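PDB 6EKT: protein P47 from Clostridium botulinum, which may form part of a progenitor toxin complex that protects botulinum neurotoxin in the host gut, and resembles tubular lipid-binding (TULIP) proteins. Local coordinates for residues Y25-V30 and R218-L223; K195-S200 and A225-N230. All blocks are in the same frame, centred on the assembly; numbering follows the deposited sequence.

Interaction 1 (Y25-V30 and R218-L223)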
loop_
_atom_site.group_PDB
_atom_site.type_symbol
_atom_site.label_atom_id
_atom_site.label_comp_id
_atom_site.label_asym_id
_atom_site.label_seq_id
_atom_site.Cartn_x
_atom_site.Cartn_y
_atom_site.Cartn_z
ATOM N N TYR A 25 2.199 -4.339 -9.176
ATOM C CA TYR A 25 3.199 -4.406 -10.248
ATOM C C TYR A 25 4.563 -4.955 -9.785
ATOM O O TYR A 25 5.621 -4.395 -10.126
ATOM C CB TYR A 25 3.346 -3.018 -10.912
ATOM C CG TYR A 25 2.139 -2.644 -11.751
ATOM C CD1 TYR A 25 1.814 -3.394 -12.901
ATOM C CD2 TYR A 25 1.332 -1.559 -11.415
ATOM C CE1 TYR A 25 0.710 -3.078 -13.674
ATOM C CE2 TYR A 25 0.209 -1.229 -12.191
ATOM C CZ TYR A 25 -0.079 -1.978 -13.320
ATOM O OH TYR A 25 -1.151 -1.666 -14.126
ATOM N N GLY A 26 4.509 -6.008 -8.966
ATOM C CA GLY A 26 5.699 -6.743 -8.479
ATOM C C GLY A 26 6.283 -6.168 -7.202
ATOM O O GLY A 26 7.237 -6.717 -6.665
ATOM N N TRP A 27 5.724 -5.054 -6.720
ATOM C CA TRP A 27 6.149 -4.468 -5.424
ATOM C C TRP A 27 5.330 -5.058 -4.268
ATOM O O TRP A 27 4.291 -5.681 -4.512
ATOM C CB TRP A 27 6.041 -2.938 -5.461
ATOM C CG TRP A 27 6.974 -2.347 -6.478
ATOM C CD1 TRP A 27 6.745 -2.217 -7.818
ATOM C CD2 TRP A 27 8.300 -1.868 -6.243
ATOM N NE1 TRP A 27 7.847 -1.650 -8.440
ATOM C CE2 TRP A 27 8.819 -1.435 -7.494
ATOM C CE3 TRP A 27 9.102 -1.744 -5.091
ATOM C CZ2 TRP A 27 10.117 -0.891 -7.631
ATOM C CZ3 TRP A 27 10.375 -1.206 -5.214
ATOM C CH2 TRP A 27 10.874 -0.768 -6.479
ATOM N N ASP A 28 5.802 -4.885 -3.023
ATOM C CA ASP A 28 5.082 -5.421 -1.844
ATOM C C ASP A 28 4.046 -4.499 -1.237
ATOM O O ASP A 28 2.914 -4.926 -0.975
ATOM C CB ASP A 28 6.070 -5.877 -0.747
ATOM C CG ASP A 28 6.984 -6.977 -1.206
ATOM O OD1 ASP A 28 6.580 -7.812 -2.068
ATOM O OD2 ASP A 28 8.128 -6.984 -0.750
ATOM N N ILE A 29 4.425 -3.243 -0.970
ATOM C CA ILE A 29 3.500 -2.263 -0.389
ATOM C C ILE A 29 3.755 -0.962 -1.090
ATOM O O ILE A 29 4.914 -0.554 -1.244
ATOM C CB ILE A 29 3.657 -2.049 1.150
ATOM C CG1 ILE A 29 3.694 -3.399 1.889
ATOM C CG2 ILE A 29 2.530 -1.150 1.680
ATOM C CD1 ILE A 29 3.949 -3.301 3.401
ATOM N N VAL A 30 2.670 -0.339 -1.540
ATOM C CA VAL A 30 2.754 0.926 -2.298
ATOM C C VAL A 30 1.992 1.965 -1.491
ATOM O O VAL A 30 0.872 1.679 -1.024
ATOM C CB VAL A 30 2.169 0.776 -3.725
ATOM C CG1 VAL A 30 2.220 2.106 -4.469
ATOM C CG2 VAL A 30 2.948 -0.253 -4.510
ATOM N N ARG A 218 15.173 -8.937 -1.962
ATOM C CA ARG A 218 15.134 -9.457 -3.325
ATOM C C ARG A 218 15.560 -8.397 -4.352
ATOM O O ARG A 218 15.468 -7.200 -4.093
ATOM C CB ARG A 218 13.762 -10.074 -3.641
ATOM C CG ARG A 218 12.562 -9.132 -3.643
ATOM C CD ARG A 218 11.328 -9.975 -3.930
ATOM N NE ARG A 218 10.042 -9.296 -3.740
ATOM C CZ ARG A 218 9.364 -8.668 -4.687
ATOM N NH1 ARG A 218 8.190 -8.118 -4.390
ATOM N NH2 ARG A 218 9.854 -8.573 -5.923
ATOM N N ASP A 219 16.044 -8.857 -5.499
ATOM C CA ASP A 219 16.453 -8.001 -6.605
ATOM C C ASP A 219 15.292 -7.116 -7.085
ATOM O O ASP A 219 14.249 -7.629 -7.470
ATOM C CB ASP A 219 16.975 -8.907 -7.737
ATOM C CG ASP A 219 17.607 -8.144 -8.884
ATOM O OD1 ASP A 219 17.951 -6.961 -8.740
ATOM O OD2 ASP A 219 17.774 -8.760 -9.957
ATOM N N ILE A 220 15.480 -5.797 -7.032
ATOM C CA ILE A 220 14.472 -4.836 -7.515
ATOM C C ILE A 220 14.895 -4.204 -8.860
ATOM O O ILE A 220 14.099 -3.512 -9.506
ATOM C CB ILE A 220 14.132 -3.732 -6.467
ATOM C CG1 ILE A 220 15.336 -2.824 -6.197
ATOM C CG2 ILE A 220 13.581 -4.337 -5.178
ATOM C CD1 ILE A 220 14.976 -1.459 -5.645
ATOM N N SER A 221 16.137 -4.464 -9.285
ATOM C CA SER A 221 16.708 -3.837 -10.485
ATOM C C SER A 221 15.907 -4.130 -11.760
ATOM O O SER A 221 15.950 -3.348 -12.712
ATOM C CB SER A 221 18.180 -4.227 -10.666
ATOM O OG SER A 221 18.289 -5.592 -11.009
ATOM N N LYS A 222 15.185 -5.244 -11.756
ATOM C CA LYS A 222 14.325 -5.648 -12.869
ATOM C C LYS A 222 12.838 -5.239 -12.712
ATOM O O LYS A 222 12.034 -5.491 -13.611
ATOM C CB LYS A 222 14.450 -7.156 -13.107
ATOM C CG LYS A 222 15.893 -7.660 -13.051
ATOM C CD LYS A 222 16.090 -8.983 -13.777
ATOM C CE LYS A 222 16.606 -8.758 -15.191
ATOM N NZ LYS A 222 16.703 -10.051 -15.921
ATOM N N LEU A 223 12.468 -4.625 -11.585
ATOM C CA LEU A 223 11.092 -4.112 -11.407
ATOM C C LEU A 223 10.972 -2.736 -12.052
ATOM O O LEU A 223 11.876 -1.920 -11.953
ATOM C CB LEU A 223 10.679 -4.031 -9.924
ATOM C CG LEU A 223 10.589 -5.286 -9.023
ATOM C CD1 LEU A 223 10.171 -4.879 -7.622
ATOM C CD2 LEU A 223 9.637 -6.362 -9.540
HETATM O O HOH W 1 9.486 -9.246 -1.003
#

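Interaction 2 (K195-S200 and A225-N230)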
loop_
_atom_site.group_PDB
_atom_site.type_symbol
_atom_site.label_atom_id
_atom_site.label_comp_id
_atom_site.label_asym_id
_atom_site.label_seq_id
_atom_site.Cartn_x
_atom_site.Cartn_y
_atom_site.Cartn_z
ATOM N N LYS A 195 11.360 3.194 -3.733
ATOM C CA LYS A 195 11.488 4.103 -4.871
ATOM C C LYS A 195 10.371 5.136 -4.808
ATOM O O LYS A 195 9.246 4.811 -4.423
ATOM C CB LYS A 195 11.315 3.310 -6.172
ATOM C CG LYS A 195 12.079 3.886 -7.363
ATOM C CD LYS A 195 11.628 3.321 -8.714
ATOM C CE LYS A 195 11.760 1.803 -8.749
ATOM N NZ LYS A 195 11.871 1.169 -10.098
ATOM N N PHE A 196 10.671 6.367 -5.220
ATOM C CA PHE A 196 9.640 7.393 -5.438
ATOM C C PHE A 196 9.206 7.469 -6.907
ATOM O O PHE A 196 10.049 7.406 -7.811
ATOM C CB PHE A 196 10.118 8.792 -4.966
ATOM C CG PHE A 196 9.278 9.920 -5.516
ATOM C CD1 PHE A 196 7.987 10.144 -5.030
ATOM C CD2 PHE A 196 9.747 10.706 -6.576
ATOM C CE1 PHE A 196 7.177 11.154 -5.564
ATOM C CE2 PHE A 196 8.941 11.721 -7.121
ATOM C CZ PHE A 196 7.656 11.936 -6.614
ATOM N N VAL A 197 7.898 7.627 -7.148
ATOM C CA VAL A 197 7.359 7.764 -8.509
ATOM C C VAL A 197 6.215 8.759 -8.483
ATOM O O VAL A 197 5.345 8.649 -7.618
ATOM C CB VAL A 197 6.793 6.413 -9.050
ATOM C CG1 VAL A 197 6.365 6.540 -10.509
ATOM C CG2 VAL A 197 7.835 5.324 -8.962
ATOM N N TYR A 198 6.220 9.727 -9.416
ATOM C CA TYR A 198 5.093 10.663 -9.575
ATOM C C TYR A 198 4.153 10.122 -10.627
ATOM O O TYR A 198 4.613 9.608 -11.629
ATOM C CB TYR A 198 5.571 12.070 -9.991
ATOM C CG TYR A 198 4.456 13.103 -9.959
ATOM C CD1 TYR A 198 3.639 13.340 -11.077
ATOM C CD2 TYR A 198 4.185 13.808 -8.788
ATOM C CE1 TYR A 198 2.602 14.273 -11.022
ATOM C CE2 TYR A 198 3.157 14.733 -8.728
ATOM C CZ TYR A 198 2.379 14.968 -9.841
ATOM O OH TYR A 198 1.361 15.884 -9.731
ATOM N N TYR A 199 2.844 10.256 -10.413
ATOM C CA TYR A 199 1.837 9.695 -11.318
ATOM C C TYR A 199 0.782 10.731 -11.669
ATOM O O TYR A 199 0.272 11.409 -10.774
ATOM C CB TYR A 199 1.157 8.470 -10.657
ATOM C CG TYR A 199 0.020 7.844 -11.454
ATOM C CD1 TYR A 199 -1.302 8.299 -11.298
ATOM C CD2 TYR A 199 0.255 6.784 -12.346
ATOM C CE1 TYR A 199 -2.354 7.731 -12.006
ATOM C CE2 TYR A 199 -0.799 6.211 -13.071
ATOM C CZ TYR A 199 -2.102 6.689 -12.893
ATOM O OH TYR A 199 -3.158 6.132 -13.585
ATOM N N SER A 200 0.436 10.814 -12.959
ATOM C CA SER A 200 -0.624 11.710 -13.468
ATOM C C SER A 200 -1.903 10.941 -13.832
ATOM O O SER A 200 -1.906 10.171 -14.794
ATOM C CB SER A 200 -0.120 12.510 -14.678
ATOM O OG SER A 200 1.003 13.321 -14.332
ATOM N N ALA A 225 8.813 1.021 -12.530
ATOM C CA ALA A 225 8.195 2.019 -11.671
ATOM C C ALA A 225 6.695 2.131 -11.999
ATOM O O ALA A 225 6.105 3.201 -11.870
ATOM C CB ALA A 225 8.902 3.361 -11.855
ATOM N N ASN A 226 6.081 1.016 -12.399
ATOM C CA ASN A 226 4.640 0.977 -12.683
ATOM C C ASN A 226 3.853 1.063 -11.373
ATOM O O ASN A 226 4.227 0.431 -10.374
ATOM C CB ASN A 226 4.271 -0.288 -13.462
ATOM C CG ASN A 226 4.832 -0.308 -14.883
ATOM O OD1 ASN A 226 5.207 -1.377 -15.401
ATOM N ND2 ASN A 226 4.897 0.840 -15.512
ATOM N N VAL A 227 2.807 1.898 -11.371
ATOM C CA VAL A 227 1.967 2.072 -10.197
ATOM C C VAL A 227 0.481 2.139 -10.577
ATOM O O VAL A 227 0.117 2.632 -11.653
ATOM C CB VAL A 227 2.454 3.285 -9.341
ATOM C CG1 VAL A 227 2.382 4.599 -10.108
ATOM C CG2 VAL A 227 1.719 3.365 -8.002
ATOM N N ASP A 228 -0.367 1.617 -9.693
ATOM C CA ASP A 228 -1.794 1.592 -9.926
ATOM C C ASP A 228 -2.386 2.878 -9.370
ATOM O O ASP A 228 -2.448 3.052 -8.151
ATOM C CB ASP A 228 -2.417 0.352 -9.246
ATOM C CG ASP A 228 -3.854 0.097 -9.686
ATOM O OD1 ASP A 228 -4.543 1.052 -10.125
ATOM O OD2 ASP A 228 -4.289 -1.073 -9.618
ATOM N N GLY A 229 -2.783 3.791 -10.263
ATOM C CA GLY A 229 -3.448 5.049 -9.863
ATOM C C GLY A 229 -4.732 4.885 -9.050
ATOM O O GLY A 229 -5.118 5.796 -8.310
ATOM N N ASN A 230 -5.383 3.728 -9.176
ATOM C CA ASN A 230 -6.610 3.433 -8.410
ATOM C C ASN A 230 -6.383 3.328 -6.901
ATOM O O ASN A 230 -7.345 3.322 -6.128
ATOM C CB ASN A 230 -7.362 2.200 -8.976
ATOM C CG ASN A 230 -7.988 2.485 -10.348
ATOM O OD1 ASN A 230 -8.541 3.559 -10.569
ATOM N ND2 ASN A 230 -7.876 1.530 -11.284
HETATM O O HOH W 2 -2.962 3.365 -13.086
#

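Interaction 1 (Y25-V30 and R218-L223)
A salt bridge just before strand 29-34 fastens Asp28, at the classic beta bulge where Asp28 and Ile29 face Ser213, to Arg218 of the loop that follows strand 208-214. Arg218 reaches across with its chain extended from CG to NE. Arg218 NH1 donates twice: to Gly26 O at 2.8 Å, with an N-H...O angle of 162°, and to Asp28 OD1, also at 2.8 Å. Both acceptors lie in the plane of the guanidinium, at its edge. The carboxylate is turned 62° from that plane, and NH1 meets OD1 from above the carboxylate plane. Water 1 completes a second route, accepting from Arg218 NE at 2.8 Å and donating to Asp28 OD2 at 2.7 Å; OD2 also accepts from the backbone N of Val215.

Next to this polar clamp, a type I beta turn from Ile220 to Leu223 presents Leu223 to Trp27. Leu223 CD1 lies over one face of the Trp27 indole in a CH-pi contact, 3.8 Å from the centroid of its six-membered ring, while Ile220 CD1 comes obliquely to Trp27 CH2 at 4.2 Å. The indole NE1 donates to Ser224 O, which helps set the ring's rotation. Direct and water-mediated bonds thus hold the guanidinium in orientation, and the basic partner would be expected to favour ionised Asp28 at a buried position.

Interaction 2 (K195-S200 and A225-N230)
Tyr199, near the end of the edge strand 193-199, lies across residues 227-229 of the loop that follows strand 208-214. With CG anti to the backbone N (chi1 176°), its side chain runs out over the loop. Tyr199 CB starts 4.1 Å from Val227 CG1, and the same methyl lies obliquely to the ring, 3.8 Å from Tyr199 CD2. Farther out, Gly229 takes over: with no side chain in the way, its CA lies over one face of the phenol, 3.6 Å from Tyr199 CE1, in a CH-pi contact. CZ is still close to that CA, and at the tip Tyr199 OH hydrogen-bonds water 2 at 2.8 Å. Water 2 in turn accepts from Gly229 N at 2.9 Å.

Back along the strand, Val197 turns its CG2 methyl to Ala225 CB at 3.7 Å, while its CG1 meets the Ala225 carbonyl oxygen. The loop keeps its shape partly through an Asx turn, in which Asp228 OD1 accepts from Asn230 N; Asp228 OD2 accepts from Asn23 N. Strand and loop therefore meet mostly through methyl packing and the CH-pi contact, and water 2 adds a polar link between the phenol hydroxyl and the glycine backbone.

Overall arrangement
In interactions 1 and 2 successive parts of one loop pack against the same antiparallel sheet or the chain leading into it, the centres of the contacts about 13 Å apart. The loop between strands 208-214 and 238-242 meets the approach to strand 29-34 through residues 218-223, then strand 193-199 through residues 225-230; strand 208-214 lies between those two strands. Ser224 bridges the loop segments. The contacts also touch directly: Trp27 CZ2 packs 3.3 Å from Lys195 CE, and Tyr25 CB lies 3.6 Å from the backbone O of Asn226. Val30 and Phe210 both touch Val227, continuing the apolar layer.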